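Imine reductase (Bacillus cereus, PDB 4D3D) catalyses the NADPH-dependent reduction of imines, converting the cyclic substrate 2-methylpyrroline with S-selectivity. Local coordinates at the interface of chains A and B. Sequence-based numbering; all coordinates share one arbitrary frame. Chains: chain A/B, Imine reductase.

The interface of chains A and B. Residues chain A 192, 195-196, 199; chain B 196, 200, 262, 275-276, 279.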
# COMPACT_ATOMS: atom_id res chain seq x y z
N ASP A 192 5.85 -7.57 -3.86
CA ASP A 192 5.98 -7.24 -2.39
C ASP A 192 5.10 -6.04 -2.10
O ASP A 192 4.28 -6.04 -1.15
CB ASP A 192 7.43 -6.98 -2.12
CG ASP A 192 7.86 -6.89 -0.61
OD1 ASP A 192 7.10 -7.24 0.31
OD2 ASP A 192 9.08 -6.47 -0.44
N TRP A 195 0.98 -6.95 -2.85
CA TRP A 195 0.26 -7.72 -1.88
C TRP A 195 0.17 -7.00 -0.53
O TRP A 195 -0.85 -7.06 0.15
CB TRP A 195 0.85 -9.09 -1.68
CG TRP A 195 0.69 -10.00 -2.83
CD1 TRP A 195 1.70 -10.58 -3.53
CD2 TRP A 195 -0.53 -10.42 -3.44
NE1 TRP A 195 1.18 -11.38 -4.51
CE2 TRP A 195 -0.17 -11.31 -4.47
CE3 TRP A 195 -1.84 -10.20 -3.19
CZ2 TRP A 195 -1.10 -11.89 -5.26
CZ3 TRP A 195 -2.82 -10.85 -3.99
CH2 TRP A 195 -2.42 -11.62 -5.04
N THR A 196 1.25 -6.36 -0.13
CA THR A 196 1.26 -5.73 1.22
C THR A 196 0.34 -4.53 1.23
O THR A 196 -0.45 -4.34 2.16
CB THR A 196 2.69 -5.36 1.62
OG1 THR A 196 3.57 -6.49 1.45
CG2 THR A 196 2.75 -4.92 3.11
N LEU A 199 -3.33 -5.71 0.98
CA LEU A 199 -3.85 -6.22 2.25
C LEU A 199 -4.09 -5.05 3.21
O LEU A 199 -5.02 -5.10 4.02
CB LEU A 199 -3.00 -7.24 2.92
CG LEU A 199 -3.47 -8.72 2.82
CD1 LEU A 199 -3.86 -9.14 1.47
CD2 LEU A 199 -2.43 -9.65 3.50
N THR B 196 1.66 1.26 5.98
CA THR B 196 1.88 -0.11 5.62
C THR B 196 2.43 -0.16 4.19
O THR B 196 3.40 -0.88 3.92
CB THR B 196 0.61 -0.94 5.76
OG1 THR B 196 0.00 -0.77 7.07
CG2 THR B 196 0.92 -2.42 5.65
N SER B 200 6.22 -1.17 2.84
CA SER B 200 6.44 -2.22 1.85
C SER B 200 7.36 -1.76 0.73
O SER B 200 8.14 -2.55 0.22
CB SER B 200 5.10 -2.70 1.24
OG SER B 200 4.53 -1.89 0.26
N VAL B 262 7.56 -14.13 -2.65
CA VAL B 262 8.08 -12.87 -2.10
C VAL B 262 8.88 -13.17 -0.78
O VAL B 262 9.96 -12.59 -0.57
CB VAL B 262 6.93 -11.85 -1.85
CG1 VAL B 262 7.44 -10.67 -1.01
CG2 VAL B 262 6.29 -11.35 -3.14
N LEU B 275 7.65 -8.40 7.85
CA LEU B 275 6.52 -7.79 7.14
C LEU B 275 5.88 -8.76 6.13
O LEU B 275 4.68 -9.09 6.19
CB LEU B 275 6.88 -6.47 6.50
CG LEU B 275 5.81 -5.65 5.80
CD1 LEU B 275 4.71 -5.28 6.81
CD2 LEU B 275 6.33 -4.37 5.12
N PRO B 276 6.69 -9.31 5.20
CA PRO B 276 6.03 -10.32 4.31
C PRO B 276 5.60 -11.59 4.98
O PRO B 276 4.62 -12.20 4.53
CB PRO B 276 7.09 -10.54 3.21
CG PRO B 276 8.38 -10.27 3.92
CD PRO B 276 8.10 -9.06 4.83
N VAL B 279 2.05 -10.92 6.07
CA VAL B 279 1.16 -11.06 4.90
C VAL B 279 0.89 -12.54 4.62
O VAL B 279 -0.30 -12.92 4.43
CB VAL B 279 1.80 -10.36 3.67
CG1 VAL B 279 1.05 -10.60 2.39
CG2 VAL B 279 1.98 -8.83 3.90
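A:Thr196 sets its methyl branch among side chains of two helices of chain B, 182-210 and 274-288, at the middle of a patch where the long helices 182-210 of the two subunits meet. With CG2 anti to the backbone N (its OG1 at chi1 -51°), the methyl is directed into the partner and meets its own twin, B:Thr196 CG2, tip to tip at 4.0 Å, the two side chains crossing obliquely. From the same helix of chain B, B:Ser200 brings its methylene rather than its hydroxyl: CB rests 3.6 Å from A:Thr196 CB, while OG is farther from that carbon. B:Leu275 adds a looser contact, CG lying 4.1 Å from A:Thr196 CG2.

B:Val279, on helix 274-288, divides its two branches between neighbouring turns of chain A. CG1 meets A:Leu199 CD2 at 3.8 Å, and CG2 approaches A:Thr196 from the hydroxyl side, 3.7 Å from OG1, with the valine and threonine side chains roughly perpendicular. A:Trp195 CB borders this valine more distantly.

Toward the polar rim, A:Asp192 crosses B:Val262 of helix 252-268 at about a right angle; the valine CG1 methyl lies 3.7 Å from the carboxylate oxygen OD1, a van der Waals contact. Such helix-to-helix packing suits the interlocked dimer of the imine reductase family, and two-fold symmetry repeats the patch with the chains exchanged. The threonine hydroxyl is satisfied within its own helix: A:Thr196 OG1 donates to the A:Asp192 carbonyl O at 2.7 Å, with a C=O...OG1 angle of 153° and the donor tilted 20° from the carbonyl plane.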